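Local structure of synergistic-type venom protein S2C4 (Dendroaspis jamesoni kaimosae, 7C28) at residues Cys24-Lys29 with Tyr36-Gly41. The protein probably enhances the toxicity of other toxins, as a homodimeric three-finger protein from mamba venom. Sequence-based numbering, arbitrary orientation.
Sequences CFKNWK and YDVKRG. With SO4 (sulfate ion), chain D; SO4 (sulfate ion), chain C.
Val38 CG2 sits over one face of the Trp28 indole, 3.8 Å from the centroid of its five-membered ring in a CH-pi contact, while Tyr36 CB comes to the indole edge near CD1. The edge of Trp28 is also turned toward the Tyr36 face, offset, with the planes at 69°. At the edge of the Tyr36 ring, near its plane, lies O4 of a sulfate ion (chain C). These residues belong to the antiparallel hairpin of strands 23-32 and 35-43, the central finger of the three-finger toxin fold. Trp28 and Tyr36 also make edge-to-face pairs with Tyr36 and Trp28 of the second subunit, so this aromatic group is part of the dimer interface.

The Phe25 ring lies on the other side of the sheet, with Gly41 N and Arg40 C over one face toward the rim. Its CG stands between the backbone N and the carbonyl carbon (chi1 74°), and CD2 comes 3.0 Å from Gly41 O. That oxygen also accepts the bond from Phe25 N. Asn27 with Lys39 and Lys29 with Asp37 are hydrogen-bonded pairs, two bonds each; at the Phe25 end, the return bond from Gly41 N is weak, 3.5 Å to Phe25 O.

Val38 CG1 lies over the centre of the Arg40 guanidinium face. Lys26 runs beside Arg40, its NZ 3.9 Å from Arg40 NH2; Lys26 NZ bonds to Lys65 O. A second sulfate (chain D), like the first probably from the crystallisation liquor, lies at the guanidinium edge and may offset part of the like charge: Arg40 NH1 reaches its O1 at 2.9 Å, almost straight at 178°, and NH2 reaches O3 at 2.7 Å.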
ATOM      1  N   CYS A  24      13.780  -2.880   0.816  1.00 21.89           N
ATOM      2  CA  CYS A  24      13.193  -1.655   1.349  1.00 23.44           C
ATOM      3  C   CYS A  24      11.681  -1.830   1.420  1.00 23.82           C
ATOM      4  O   CYS A  24      11.095  -2.576   0.632  1.00 25.53           O
ATOM      5  CB  CYS A  24      13.518  -0.424   0.502  1.00 24.58           C
ATOM      6  SG  CYS A  24      15.246  -0.145   0.072  1.00 27.08           S
ATOM      7  N   PHE A  25      11.047  -1.148   2.380  1.00 22.48           N
ATOM      8  CA  PHE A  25       9.606  -1.263   2.559  1.00 19.79           C
ATOM      9  C   PHE A  25       8.948   0.102   2.701  1.00 19.57           C
ATOM     10  O   PHE A  25       9.570   1.079   3.125  1.00 17.83           O
ATOM     11  CB  PHE A  25       9.250  -2.134   3.786  1.00 23.00           C
ATOM     12  CG  PHE A  25       9.485  -1.458   5.113  1.00 25.61           C
ATOM     13  CD1 PHE A  25       8.501  -0.669   5.701  1.00 25.54           C
ATOM     14  CD2 PHE A  25      10.685  -1.628   5.783  1.00 25.76           C
ATOM     15  CE1 PHE A  25       8.720  -0.052   6.919  1.00 25.85           C
ATOM     16  CE2 PHE A  25      10.908  -1.014   7.002  1.00 28.19           C
ATOM     17  CZ  PHE A  25       9.919  -0.226   7.571  1.00 26.64           C
ATOM     18  N   LYS A  26       7.673   0.145   2.317  1.00 21.13           N
ATOM     19  CA  LYS A  26       6.735   1.201   2.666  1.00 18.63           C
ATOM     20  C   LYS A  26       5.543   0.568   3.369  1.00 20.36           C
ATOM     21  O   LYS A  26       5.068  -0.491   2.951  1.00 21.10           O
ATOM     22  CB  LYS A  26       6.262   1.963   1.425  1.00 16.24           C
ATOM     23  CG  LYS A  26       7.374   2.499   0.552  1.00 14.38           C
ATOM     24  CD  LYS A  26       6.817   3.101  -0.720  1.00 14.12           C
ATOM     25  CE  LYS A  26       6.065   4.393  -0.424  1.00 13.62           C
ATOM     26  NZ  LYS A  26       5.751   5.139  -1.673  1.00 13.88           N
ATOM     27  N   ASN A  27       5.063   1.201   4.441  1.00 22.84           N
ATOM     28  CA  ASN A  27       3.957   0.662   5.232  1.00 23.66           C
ATOM     29  C   ASN A  27       2.945   1.765   5.523  1.00 24.37           C
ATOM     30  O   ASN A  27       3.249   2.714   6.248  1.00 25.38           O
ATOM     31  CB  ASN A  27       4.466   0.042   6.532  1.00 22.45           C
ATOM     32  CG  ASN A  27       3.444  -0.872   7.183  1.00 24.36           C
ATOM     33  OD1 ASN A  27       2.235  -0.731   6.970  1.00 24.34           O
ATOM     34  ND2 ASN A  27       3.927  -1.819   7.984  1.00 23.88           N
ATOM     35  N   TRP A  28       1.738   1.626   4.980  1.00 25.81           N
ATOM     36  CA  TRP A  28       0.671   2.605   5.173  1.00 27.37           C
ATOM     37  C   TRP A  28      -0.081   2.265   6.458  1.00 29.03           C
ATOM     38  O   TRP A  28      -0.777   1.246   6.524  1.00 28.81           O
ATOM     39  CB  TRP A  28      -0.275   2.613   3.973  1.00 27.32           C
ATOM     40  CG  TRP A  28       0.169   3.456   2.798  1.00 28.57           C
ATOM     41  CD1 TRP A  28      -0.267   4.713   2.473  1.00 29.26           C
ATOM     42  CD2 TRP A  28       1.107   3.084   1.777  1.00 28.70           C
ATOM     43  NE1 TRP A  28       0.354   5.149   1.323  1.00 28.32           N
ATOM     44  CE2 TRP A  28       1.200   4.168   0.877  1.00 28.81           C
ATOM     45  CE3 TRP A  28       1.880   1.943   1.540  1.00 28.45           C
ATOM     46  CZ2 TRP A  28       2.037   4.141  -0.240  1.00 27.81           C
ATOM     47  CZ3 TRP A  28       2.711   1.919   0.431  1.00 27.72           C
ATOM     48  CH2 TRP A  28       2.782   3.010  -0.443  1.00 27.16           C
ATOM     49  N   LYS A  29       0.077   3.095   7.486  1.00 29.43           N
ATOM     50  CA  LYS A  29      -0.665   2.952   8.734  1.00 31.87           C
ATOM     51  C   LYS A  29      -1.663   4.096   8.866  1.00 32.88           C
ATOM     52  O   LYS A  29      -1.308   5.264   8.665  1.00 33.26           O
ATOM     53  CB  LYS A  29       0.282   2.895   9.937  1.00 33.92           C
ATOM     54  CG  LYS A  29       0.920   1.511  10.105  1.00 38.40           C
ATOM     55  CD  LYS A  29       1.942   1.433  11.231  1.00 40.07           C
ATOM     56  CE  LYS A  29       2.008   0.016  11.800  1.00 42.13           C
ATOM     57  NZ  LYS A  29       2.440  -0.990  10.783  1.00 43.01           N
ATOM     58  N   TYR A  36      -2.767   8.881   6.104  1.00 22.40           N
ATOM     59  CA  TYR A  36      -1.882   7.748   6.336  1.00 23.31           C
ATOM     60  C   TYR A  36      -0.457   8.210   6.588  1.00 25.69           C
ATOM     61  O   TYR A  36       0.053   9.095   5.895  1.00 23.93           O
ATOM     62  CB  TYR A  36      -1.892   6.782   5.144  1.00 21.58           C
ATOM     63  CG  TYR A  36      -3.187   6.023   5.010  1.00 22.07           C
ATOM     64  CD1 TYR A  36      -3.373   4.812   5.661  1.00 20.97           C
ATOM     65  CD2 TYR A  36      -4.232   6.525   4.247  1.00 21.46           C
ATOM     66  CE1 TYR A  36      -4.550   4.123   5.549  1.00 22.89           C
ATOM     67  CE2 TYR A  36      -5.416   5.840   4.130  1.00 22.80           C
ATOM     68  CZ  TYR A  36      -5.571   4.640   4.784  1.00 22.50           C
ATOM     69  OH  TYR A  36      -6.753   3.950   4.669  1.00 24.77           O
ATOM     70  N   ASP A  37       0.172   7.613   7.595  1.00 31.05           N
ATOM     71  CA  ASP A  37       1.595   7.774   7.850  1.00 36.14           C
ATOM     72  C   ASP A  37       2.333   6.592   7.231  1.00 29.71           C
ATOM     73  O   ASP A  37       2.069   5.436   7.583  1.00 26.38           O
ATOM     74  CB  ASP A  37       1.877   7.870   9.348  1.00 49.87           C
ATOM     75  CG  ASP A  37       3.264   8.399   9.647  1.00 62.15           C
ATOM     76  OD1 ASP A  37       3.433   9.636   9.701  1.00 71.44           O
ATOM     77  OD2 ASP A  37       4.188   7.582   9.832  1.00 70.62           O
ATOM     78  N   VAL A  38       3.243   6.874   6.305  1.00 27.21           N
ATOM     79  CA  VAL A  38       3.954   5.838   5.563  1.00 26.74           C
ATOM     80  C   VAL A  38       5.303   5.617   6.237  1.00 23.22           C
ATOM     81  O   VAL A  38       6.173   6.494   6.207  1.00 19.94           O
ATOM     82  CB  VAL A  38       4.124   6.209   4.086  1.00 26.85           C
ATOM     83  CG1 VAL A  38       4.721   5.042   3.321  1.00 29.05           C
ATOM     84  CG2 VAL A  38       2.788   6.608   3.491  1.00 27.10           C
ATOM     85  N   LYS A  39       5.486   4.442   6.834  1.00 24.54           N
ATOM     86  CA  LYS A  39       6.764   4.081   7.429  1.00 26.27           C
ATOM     87  C   LYS A  39       7.678   3.503   6.357  1.00 23.74           C
ATOM     88  O   LYS A  39       7.236   2.741   5.493  1.00 23.99           O
ATOM     89  CB  LYS A  39       6.576   3.068   8.561  1.00 30.40           C
ATOM     90  CG  LYS A  39       5.589   3.495   9.644  1.00 34.98           C
ATOM     91  CD  LYS A  39       6.141   4.628  10.496  1.00 38.86           C
ATOM     92  CE  LYS A  39       5.107   5.132  11.499  1.00 42.38           C
ATOM     93  NZ  LYS A  39       4.894   4.184  12.634  1.00 46.68           N
ATOM     94  N   ARG A  40       8.953   3.872   6.417  1.00 24.41           N
ATOM     95  CA  ARG A  40       9.933   3.457   5.423  1.00 26.16           C
ATOM     96  C   ARG A  40      11.224   3.042   6.115  1.00 25.84           C
ATOM     97  O   ARG A  40      11.609   3.622   7.132  1.00 28.33           O
ATOM     98  CB  ARG A  40      10.210   4.587   4.416  1.00 24.35           C
ATOM     99  CG  ARG A  40       8.974   5.148   3.722  1.00 22.57           C
ATOM    100  CD  ARG A  40       9.281   6.480   3.067  1.00 23.09           C
ATOM    101  NE  ARG A  40       8.394   6.787   1.942  1.00 23.87           N
ATOM    102  CZ  ARG A  40       7.365   7.631   2.008  1.00 23.16           C
ATOM    103  NH1 ARG A  40       7.083   8.248   3.147  1.00 20.94           N
ATOM    104  NH2 ARG A  40       6.613   7.859   0.937  1.00 21.92           N
ATOM    105  N   GLY A  41      11.887   2.025   5.568  1.00 23.16           N
ATOM    106  CA  GLY A  41      13.173   1.620   6.085  1.00 24.44           C
ATOM    107  C   GLY A  41      13.638   0.316   5.456  1.00 20.78           C
ATOM    108  O   GLY A  41      13.039  -0.182   4.497  1.00 15.60           O
TER
HETATM  109  S   SO4 D 101       4.244  10.569   2.058  1.00 28.58           S
HETATM  110  O1  SO4 D 101       4.836  10.010   3.272  1.00 30.29           O
HETATM  111  O2  SO4 D 101       2.788  10.452   2.116  1.00 29.23           O
HETATM  112  O3  SO4 D 101       4.753   9.825   0.912  1.00 28.55           O
HETATM  113  O4  SO4 D 101       4.602  11.979   1.945  1.00 27.56           O
HETATM  114  S   SO4 C 101     -10.291   5.436   4.135  1.00 27.71           S
HETATM  115  O1  SO4 C 101     -11.049   6.376   4.954  1.00 26.72           O
HETATM  116  O2  SO4 C 101     -10.346   4.101   4.727  1.00 27.77           O
HETATM  117  O3  SO4 C 101     -10.853   5.384   2.785  1.00 27.98           O
HETATM  118  O4  SO4 C 101      -8.901   5.880   4.054  1.00 26.79           O